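Local coordinates for protein phosphoacetylglucosamine mutase (Aspergillus lentulus, PDB 5O9X) that probably interconverts N-acetylglucosamine 6-phosphate and N-acetylglucosamine 1-phosphate as a phosphohexomutase, here bound to glucose 1,6-bisphosphate, at residues T67-A73 against R132-A136; K79-G85 against L167-R172. The protein carries 1 engineered substitution. All coordinates share one frame. Numbering follows the deposited sequence.

Both contacts belong to the first alpha/beta domain of the mutase, and strand 75-81 ties them together: the 67-73 loop of interaction 1 leads into it, and interaction 2 begins on its last residues. Each is largely buried, yet their chemistry differs. Interaction 1 joins two loops beside the bound sugar bisphosphate and relies on hydrogen bonds and charge, with one arginine collecting backbone carbonyls. Interaction 2 packs the strand and the turn after it against helix 164-176, mostly through apolar side chains, and buries more surface, 463 against 288 Å². The centres of interactions 1 and 2 lie about 18 Å apart, and the nearest atoms of interactions 1 and 2 are about 5 Å apart, without touching.

Interaction 1: T67-A73 against R132-A136; sequences TAAHNPA and RDTRA. Engineered in segment 67-73: Ala69 (natural residue Ser). With G16 (1,6-di-O-phosphono-alpha-D-glucopyranose), chain B.
Two irregular segments meet here: the loop 67-73, which joins strand 61-66 to strand 75-81, and the loop 132-136, through which the chain passes from strand 127-132 to helix 138-151. Their CA atoms come closest at Thr67 and Asp133 (5.6 Å) and at Ala73 and Arg135 (6.3 Å). A type II' turn spans Ala68 to Asn71, closed by Asn71 N to Ala68 O at 3.0 Å; Ala69, an engineered replacement of serine, has phi/psi 59/-109.

Charge and side-chain hydrogen bonds fix the inner end. Thr67 OG1 (chi1 t) donates to Asp133 OD2 at 2.6 Å and accepts from Ala69 N at 2.8 Å, an ST turn. Asp133 (chi1 p) forms an Asx turn, Arg135 N to its OD1 at 3.1 Å, while its OD2 makes a salt bridge with Arg135 NE at 2.9 Å.

Thus oriented, the extended Arg135 (m, t, t) reads the loop backbone along the edge of its guanidinium: NH2 donates to Asn71 O at 2.8 Å and weakly to Ala69 O at 3.0 Å, and NH1 donates to Pro72 O at 2.8 Å. Ala68 lies over one guanidinium face, its CB 3.7 Å from Arg135 CZ. At the outer end a water links Ala73 O and Ala136 N, 2.9 Å from each.

On the ligand side, His70 ND1 donates to O2X of the 1-phosphate of G16 at 2.7 Å and His70 N weakly to the same oxygen at 3.3 Å, while Ala69 CB lies 3.1 Å from O2X. Thr-Ala-Ser-His-Asn-Pro, with the natural serine, is the phosphoserine loop of alpha-D-phosphohexomutases, where that serine carries the transferred phosphate.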
ATOM      1  N   THR A  67      12.256   3.014   1.958  1.00 16.72           N
ATOM      2  CA  THR A  67      11.744   1.867   2.628  1.00 17.59           C
ATOM      3  C   THR A  67      11.729   0.748   1.580  1.00 16.54           C
ATOM      4  O   THR A  67      11.610   0.991   0.378  1.00 16.56           O
ATOM      5  CB  THR A  67      10.244   2.118   3.137  1.00 17.19           C
ATOM      6  OG1 THR A  67       9.813   0.946   3.806  1.00 18.27           O
ATOM      7  CG2 THR A  67       9.237   2.371   1.969  1.00 17.01           C
ATOM      8  N   ALA A  68      11.846  -0.471   2.068  1.00 17.77           N
ATOM      9  CA  ALA A  68      11.446  -1.665   1.303  1.00 17.00           C
ATOM     10  C   ALA A  68      10.175  -2.349   1.891  1.00 18.25           C
ATOM     11  O   ALA A  68       9.874  -3.480   1.499  1.00 16.66           O
ATOM     12  CB  ALA A  68      12.614  -2.651   1.140  1.00 15.13           C
ATOM     13  N   ALA A  69       9.430  -1.647   2.789  1.00 19.81           N
ATOM     14  CA  ALA A  69       7.989  -2.034   3.130  1.00 18.89           C
ATOM     15  C   ALA A  69       7.853  -3.473   3.690  1.00 20.41           C
ATOM     16  O   ALA A  69       8.367  -3.718   4.780  1.00 20.08           O
ATOM     17  CB  ALA A  69       7.138  -1.847   1.887  1.00 21.06           C
ATOM     18  N   HIS A  70       7.267  -4.455   2.948  1.00 18.36           N
ATOM     19  CA  HIS A  70       7.102  -5.821   3.460  1.00 16.42           C
ATOM     20  C   HIS A  70       8.395  -6.658   3.371  1.00 17.32           C
ATOM     21  O   HIS A  70       8.470  -7.761   3.982  1.00 19.56           O
ATOM     22  CB  HIS A  70       5.998  -6.613   2.648  1.00 17.57           C
ATOM     23  CG  HIS A  70       6.491  -7.227   1.385  1.00 17.74           C
ATOM     24  ND1 HIS A  70       6.509  -6.527   0.181  1.00 19.16           N
ATOM     25  CD2 HIS A  70       7.001  -8.455   1.115  1.00 16.85           C
ATOM     26  CE1 HIS A  70       6.998  -7.312  -0.768  1.00 19.14           C
ATOM     27  NE2 HIS A  70       7.302  -8.484  -0.221  1.00 17.13           N
ATOM     28  N   ASN A  71       9.374  -6.183   2.584  1.00 17.68           N
ATOM     29  CA  ASN A  71      10.642  -6.956   2.348  1.00 16.03           C
ATOM     30  C   ASN A  71      11.473  -7.268   3.619  1.00 17.07           C
ATOM     31  O   ASN A  71      11.393  -6.539   4.640  1.00 17.08           O
ATOM     32  CB  ASN A  71      11.573  -6.283   1.324  1.00 15.33           C
ATOM     33  CG  ASN A  71      10.996  -6.340  -0.113  1.00 16.46           C
ATOM     34  OD1 ASN A  71       9.801  -6.149  -0.313  1.00 16.08           O
ATOM     35  ND2 ASN A  71      11.874  -6.562  -1.094  1.00 16.50           N
ATOM     36  N   PRO A  72      12.309  -8.318   3.516  1.00 18.25           N
ATOM     37  CA  PRO A  72      13.162  -8.637   4.688  1.00 17.80           C
ATOM     38  C   PRO A  72      14.090  -7.424   4.984  1.00 15.65           C
ATOM     39  O   PRO A  72      14.328  -6.545   4.101  1.00 16.74           O
ATOM     40  CB  PRO A  72      13.988  -9.880   4.201  1.00 17.28           C
ATOM     41  CG  PRO A  72      13.057 -10.535   3.141  1.00 19.27           C
ATOM     42  CD  PRO A  72      12.483  -9.329   2.399  1.00 18.20           C
ATOM     43  N   ALA A  73      14.563  -7.364   6.231  1.00 15.64           N
ATOM     44  CA  ALA A  73      15.377  -6.248   6.772  1.00 15.29           C
ATOM     45  C   ALA A  73      16.606  -5.894   5.935  1.00 17.91           C
ATOM     46  O   ALA A  73      16.994  -4.713   5.964  1.00 20.65           O
ATOM     47  CB  ALA A  73      15.827  -6.587   8.224  1.00 15.99           C
ATOM     48  N   ARG A 132      12.011   7.936   6.237  1.00 15.48           N
ATOM     49  CA  ARG A 132      12.462   6.610   6.053  1.00 15.99           C
ATOM     50  C   ARG A 132      11.834   5.763   7.153  1.00 16.00           C
ATOM     51  O   ARG A 132      11.374   6.316   8.177  1.00 15.20           O
ATOM     52  CB  ARG A 132      14.017   6.548   6.245  1.00 15.01           C
ATOM     53  CG  ARG A 132      14.543   7.051   7.619  1.00 16.59           C
ATOM     54  CD  ARG A 132      16.021   7.602   7.475  1.00 20.12           C
ATOM     55  NE  ARG A 132      16.771   7.807   8.776  1.00 22.65           N
ATOM     56  CZ  ARG A 132      17.310   8.873   9.356  1.00 35.69           C
ATOM     57  NH1 ARG A 132      17.176  10.196   8.937  1.00 45.35           N
ATOM     58  NH2 ARG A 132      17.981   8.602  10.488  1.00 27.16           N
ATOM     59  N   ASP A 133      11.809   4.453   6.936  1.00 16.00           N
ATOM     60  CA  ASP A 133      11.364   3.546   7.998  1.00 16.26           C
ATOM     61  C   ASP A 133      12.651   3.237   8.862  1.00 16.05           C
ATOM     62  O   ASP A 133      13.636   3.970   8.757  1.00 16.09           O
ATOM     63  CB  ASP A 133      10.671   2.270   7.411  1.00 15.02           C
ATOM     64  CG  ASP A 133      11.620   1.395   6.617  1.00 17.30           C
ATOM     65  OD1 ASP A 133      12.864   1.646   6.621  1.00 15.67           O
ATOM     66  OD2 ASP A 133      11.120   0.412   5.965  1.00 18.95           O
ATOM     67  N   THR A 134      12.623   2.165   9.670  1.00 15.95           N
ATOM     68  CA  THR A 134      13.636   1.920  10.682  1.00 16.88           C
ATOM     69  C   THR A 134      14.858   1.149  10.164  1.00 16.27           C
ATOM     70  O   THR A 134      15.726   0.807  10.976  1.00 15.73           O
ATOM     71  CB  THR A 134      13.056   1.177  11.914  1.00 15.56           C
ATOM     72  OG1 THR A 134      12.417  -0.047  11.463  1.00 17.20           O
ATOM     73  CG2 THR A 134      12.054   2.085  12.677  1.00 17.05           C
ATOM     74  N   ARG A 135      14.869   0.825   8.843  1.00 14.94           N
ATOM     75  CA  ARG A 135      15.836  -0.113   8.312  1.00 15.08           C
ATOM     76  C   ARG A 135      17.300   0.410   8.576  1.00 15.90           C
ATOM     77  O   ARG A 135      17.511   1.602   8.611  1.00 16.51           O
ATOM     78  CB  ARG A 135      15.639  -0.333   6.804  1.00 13.72           C
ATOM     79  CG  ARG A 135      14.412  -1.266   6.464  1.00 11.99           C
ATOM     80  CD  ARG A 135      13.989  -1.104   5.000  1.00 12.32           C
ATOM     81  NE  ARG A 135      12.665  -1.789   4.959  1.00 13.15           N
ATOM     82  CZ  ARG A 135      12.565  -3.117   4.790  1.00 13.84           C
ATOM     83  NH1 ARG A 135      13.656  -3.890   4.509  1.00 12.64           N
ATOM     84  NH2 ARG A 135      11.367  -3.701   4.879  1.00 13.73           N
ATOM     85  N   ALA A 136      18.245  -0.500   8.750  1.00 14.93           N
ATOM     86  CA  ALA A 136      19.600  -0.101   9.210  1.00 17.34           C
ATOM     87  C   ALA A 136      20.275   0.795   8.182  1.00 18.28           C
ATOM     88  O   ALA A 136      21.009   1.757   8.547  1.00 18.85           O
ATOM     89  CB  ALA A 136      20.424  -1.319   9.408  1.00 16.85           C
TER
HETATM   90  C1  G16 B 601       4.139  -3.505  -2.867  1.00 19.76           C
HETATM   91  C2  G16 B 601       3.026  -2.785  -3.623  1.00 27.33           C
HETATM   92  C3  G16 B 601       1.716  -3.635  -3.585  1.00 24.16           C
HETATM   93  C4  G16 B 601       1.880  -5.051  -4.106  1.00 22.73           C
HETATM   94  C5  G16 B 601       2.995  -5.717  -3.310  1.00 22.52           C
HETATM   95  C6  G16 B 601       3.488  -7.025  -3.883  1.00 20.51           C
HETATM   96  O1  G16 B 601       3.757  -3.633  -1.494  1.00 20.16           O
HETATM   97  O2  G16 B 601       2.772  -1.427  -3.148  1.00 31.53           O
HETATM   98  O3  G16 B 601       0.751  -2.908  -4.235  1.00 27.54           O
HETATM   99  O4  G16 B 601       0.672  -5.920  -3.966  1.00 22.37           O
HETATM  100  O5  G16 B 601       4.223  -4.952  -3.368  1.00 20.78           O
HETATM  101  O6  G16 B 601       3.995  -6.735  -5.263  1.00 16.99           O
HETATM  102  P   G16 B 601       4.696  -7.936  -6.099  1.00 16.36           P
HETATM  103  O1P G16 B 601       3.754  -9.162  -6.087  1.00 15.51           O
HETATM  104  O2P G16 B 601       6.006  -8.317  -5.370  1.00 16.18           O
HETATM  105  O3P G16 B 601       5.065  -7.395  -7.497  1.00 18.19           O
HETATM  106  P'  G16 B 601       4.632  -2.995  -0.264  1.00 18.22           P
HETATM  107  O1X G16 B 601       5.238  -1.654  -0.760  1.00 17.73           O
HETATM  108  O2X G16 B 601       5.839  -3.957  -0.020  1.00 17.83           O
HETATM  109  O3X G16 B 601       3.785  -3.001   0.962  1.00 18.11           O
HETATM  110  O   HOH W   1      17.599  -3.261   8.381  1.00 14.11           O

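Interaction 2: K79-G85 against L167-R172; sequences KLVDPMG and LHYVVR
Buried strand-to-helix packing joins the end of strand 75-81 and the turn after it to helix 164-176, within the first alpha/beta domain. The axes of strand 79-81 and helix 167-172 run roughly the same way, 9.8 Å apart at closest approach and crossing at -29°. A type I turn from Asp82 to Gly85, closed by Gly85 N to Asp82 O at 2.9 Å, brings the chain down onto the helix: the CA atoms of Met84 and Arg172 are 4.7 Å apart, those of Gly85 and His168 4.8 Å.

Val81 (chi1 t) points at the helix and is the apolar centre. Its CG2 makes a CH-pi contact over the His168 ring, 3.8 Å from the centroid, and lies 3.9 Å from Leu167 CD2; its CG1 is 4.1 Å from Val171 CG2. His168 is m, its ND1 bonded to Thr164 O one helical turn back. Val171 CG1 also meets the turn backbone, 3.4 Å from Asp82 O and 3.5 Å from Pro83 O. Gly85, with phi/psi 99/-5, has a conformation suited to glycine.

At the more open end Met84 (m, m, m) curls back, CE 3.7 Å from NE of the extended Arg172, whose guanidinium makes a cation-pi contact with Tyr183. Beyond the pair, Leu167 reaches Met65 of strand 61-66 and Val171 packs on Val129 of strand 127-132, so the helix covers three neighbouring strands of the sheet.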
ATOM      1  N   LYS A  79      10.706   4.986  -2.891  1.00 46.22           N
ATOM      2  CA  LYS A  79       9.414   5.370  -3.516  1.00 51.45           C
ATOM      3  C   LYS A  79       9.176   6.874  -3.743  1.00 50.94           C
ATOM      4  O   LYS A  79       9.266   7.665  -2.772  1.00 39.07           O
ATOM      5  CB  LYS A  79       8.317   4.940  -2.575  1.00 44.78           C
ATOM      6  CG  LYS A  79       7.101   4.619  -3.397  1.00 59.01           C
ATOM      7  CD  LYS A  79       5.992   4.042  -2.571  1.00 55.88           C
ATOM      8  CE  LYS A  79       5.247   5.148  -1.873  1.00 43.40           C
ATOM      9  NZ  LYS A  79       4.080   4.503  -1.226  1.00 37.98           N
ATOM     10  N   LEU A  80       8.836   7.278  -4.974  1.00 43.63           N
ATOM     11  CA  LEU A  80       8.452   8.687  -5.211  1.00 34.36           C
ATOM     12  C   LEU A  80       6.938   9.017  -4.984  1.00 27.14           C
ATOM     13  O   LEU A  80       6.049   8.223  -5.307  1.00 27.16           O
ATOM     14  CB  LEU A  80       8.960   9.171  -6.544  1.00 43.64           C
ATOM     15  CG  LEU A  80      10.486   9.189  -6.469  1.00 51.67           C
ATOM     16  CD1 LEU A  80      11.068   8.165  -7.452  1.00 54.17           C
ATOM     17  CD2 LEU A  80      10.930  10.609  -6.761  1.00 45.66           C
ATOM     18  N   VAL A  81       6.682  10.196  -4.446  1.00 22.08           N
ATOM     19  CA  VAL A  81       5.329  10.656  -4.089  1.00 23.19           C
ATOM     20  C   VAL A  81       5.060  11.983  -4.824  1.00 22.54           C
ATOM     21  O   VAL A  81       5.756  12.947  -4.612  1.00 21.12           O
ATOM     22  CB  VAL A  81       5.125  10.868  -2.552  1.00 23.11           C
ATOM     23  CG1 VAL A  81       3.634  11.218  -2.252  1.00 22.94           C
ATOM     24  CG2 VAL A  81       5.522   9.599  -1.797  1.00 21.71           C
ATOM     25  N   ASP A  82       4.004  12.008  -5.632  1.00 24.65           N
ATOM     26  CA  ASP A  82       3.620  13.207  -6.425  1.00 23.41           C
ATOM     27  C   ASP A  82       2.806  14.154  -5.517  1.00 22.86           C
ATOM     28  O   ASP A  82       2.381  13.768  -4.386  1.00 22.23           O
ATOM     29  CB  ASP A  82       2.833  12.794  -7.672  1.00 25.63           C
ATOM     30  CG  ASP A  82       3.669  12.784  -8.963  1.00 28.95           C
ATOM     31  OD1 ASP A  82       4.754  13.341  -9.014  1.00 27.34           O
ATOM     32  OD2 ASP A  82       3.217  12.224  -9.997  1.00 31.42           O
ATOM     33  N   PRO A  83       2.498  15.373  -6.019  1.00 23.81           N
ATOM     34  CA  PRO A  83       2.075  16.402  -5.076  1.00 24.30           C
ATOM     35  C   PRO A  83       0.817  16.136  -4.269  1.00 23.86           C
ATOM     36  O   PRO A  83       0.710  16.709  -3.194  1.00 23.55           O
ATOM     37  CB  PRO A  83       1.846  17.637  -6.005  1.00 24.57           C
ATOM     38  CG  PRO A  83       2.977  17.432  -7.015  1.00 24.02           C
ATOM     39  CD  PRO A  83       2.730  15.974  -7.370  1.00 22.60           C
ATOM     40  N   MET A  84      -0.122  15.329  -4.780  1.00 23.32           N
ATOM     41  CA  MET A  84      -1.396  15.140  -4.062  1.00 27.22           C
ATOM     42  C   MET A  84      -1.390  13.824  -3.275  1.00 26.11           C
ATOM     43  O   MET A  84      -2.418  13.360  -2.785  1.00 27.72           O
ATOM     44  CB  MET A  84      -2.629  15.319  -5.012  1.00 32.17           C
ATOM     45  CG  MET A  84      -2.824  16.800  -5.461  1.00 32.06           C
ATOM     46  SD  MET A  84      -3.036  17.919  -4.016  1.00 35.59           S
ATOM     47  CE  MET A  84      -4.700  17.484  -3.480  1.00 48.18           C
ATOM     48  N   GLY A  85      -0.210  13.225  -3.171  1.00 27.31           N
ATOM     49  CA  GLY A  85      -0.076  12.004  -2.360  1.00 28.18           C
ATOM     50  C   GLY A  85      -0.113  10.745  -3.188  1.00 29.80           C
ATOM     51  O   GLY A  85       0.080   9.672  -2.648  1.00 31.79           O
ATOM     52  N   LEU A 167       4.355  10.085   5.405  1.00 18.63           N
ATOM     53  CA  LEU A 167       5.061  10.859   4.383  1.00 17.96           C
ATOM     54  C   LEU A 167       4.072  11.330   3.250  1.00 20.67           C
ATOM     55  O   LEU A 167       4.077  12.503   2.872  1.00 17.74           O
ATOM     56  CB  LEU A 167       6.345  10.076   3.880  1.00 17.54           C
ATOM     57  CG  LEU A 167       6.924  11.047   2.869  1.00 21.74           C
ATOM     58  CD1 LEU A 167       7.758  12.233   3.357  1.00 19.85           C
ATOM     59  CD2 LEU A 167       7.356  10.418   1.585  1.00 24.84           C
ATOM     60  N   HIS A 168       3.245  10.415   2.673  1.00 20.28           N
ATOM     61  CA  HIS A 168       2.227  10.853   1.679  1.00 19.70           C
ATOM     62  C   HIS A 168       1.298  11.984   2.205  1.00 21.11           C
ATOM     63  O   HIS A 168       0.936  12.962   1.473  1.00 18.39           O
ATOM     64  CB  HIS A 168       1.337   9.648   1.364  1.00 19.98           C
ATOM     65  CG  HIS A 168       1.927   8.705   0.379  1.00 23.25           C
ATOM     66  ND1 HIS A 168       2.961   7.854   0.688  1.00 25.65           N
ATOM     67  CD2 HIS A 168       1.626   8.486  -0.932  1.00 21.23           C
ATOM     68  CE1 HIS A 168       3.221   7.093  -0.367  1.00 23.69           C
ATOM     69  NE2 HIS A 168       2.455   7.490  -1.373  1.00 25.88           N
ATOM     70  N   TYR A 169       0.875  11.844   3.455  1.00 19.25           N
ATOM     71  CA  TYR A 169       0.069  12.875   4.160  1.00 20.86           C
ATOM     72  C   TYR A 169       0.793  14.229   4.196  1.00 21.84           C
ATOM     73  O   TYR A 169       0.182  15.253   3.865  1.00 21.86           O
ATOM     74  CB  TYR A 169      -0.325  12.401   5.612  1.00 21.40           C
ATOM     75  CG  TYR A 169      -0.772  13.504   6.490  1.00 22.08           C
ATOM     76  CD1 TYR A 169      -2.189  13.838   6.574  1.00 24.68           C
ATOM     77  CD2 TYR A 169       0.137  14.274   7.216  1.00 21.86           C
ATOM     78  CE1 TYR A 169      -2.621  14.873   7.403  1.00 23.65           C
ATOM     79  CE2 TYR A 169      -0.309  15.330   8.015  1.00 23.79           C
ATOM     80  CZ  TYR A 169      -1.671  15.631   8.095  1.00 23.02           C
ATOM     81  OH  TYR A 169      -2.108  16.705   8.908  1.00 22.71           O
ATOM     82  N   VAL A 170       2.085  14.233   4.554  1.00 20.36           N
ATOM     83  CA  VAL A 170       2.907  15.465   4.652  1.00 20.15           C
ATOM     84  C   VAL A 170       3.006  16.160   3.275  1.00 20.78           C
ATOM     85  O   VAL A 170       2.863  17.382   3.202  1.00 19.18           O
ATOM     86  CB  VAL A 170       4.331  15.203   5.202  1.00 22.02           C
ATOM     87  CG1 VAL A 170       5.233  16.440   5.084  1.00 20.85           C
ATOM     88  CG2 VAL A 170       4.246  14.811   6.668  1.00 18.86           C
ATOM     89  N   VAL A 171       3.294  15.390   2.229  1.00 21.31           N
ATOM     90  CA  VAL A 171       3.360  15.901   0.840  1.00 20.68           C
ATOM     91  C   VAL A 171       2.033  16.635   0.453  1.00 20.99           C
ATOM     92  O   VAL A 171       2.090  17.800   0.058  1.00 22.28           O
ATOM     93  CB  VAL A 171       3.662  14.791  -0.193  1.00 19.04           C
ATOM     94  CG1 VAL A 171       3.615  15.417  -1.626  1.00 18.97           C
ATOM     95  CG2 VAL A 171       5.095  14.199   0.101  1.00 19.25           C
ATOM     96  N   ARG A 172       0.902  15.935   0.554  1.00 25.37           N
ATOM     97  CA  ARG A 172      -0.438  16.517   0.311  1.00 27.23           C
ATOM     98  C   ARG A 172      -0.656  17.783   1.172  1.00 30.85           C
ATOM     99  O   ARG A 172      -1.004  18.858   0.628  1.00 32.45           O
ATOM    100  CB  ARG A 172      -1.543  15.505   0.469  1.00 27.40           C
ATOM    101  CG  ARG A 172      -2.857  16.051  -0.006  1.00 31.74           C
ATOM    102  CD  ARG A 172      -3.888  14.982   0.074  1.00 38.01           C
ATOM    103  NE  ARG A 172      -5.179  15.387  -0.483  1.00 40.13           N
ATOM    104  CZ  ARG A 172      -6.128  14.504  -0.812  1.00 51.81           C
ATOM    105  NH1 ARG A 172      -5.919  13.206  -0.630  1.00 56.11           N
ATOM    106  NH2 ARG A 172      -7.281  14.898  -1.333  1.00 54.67           N
TER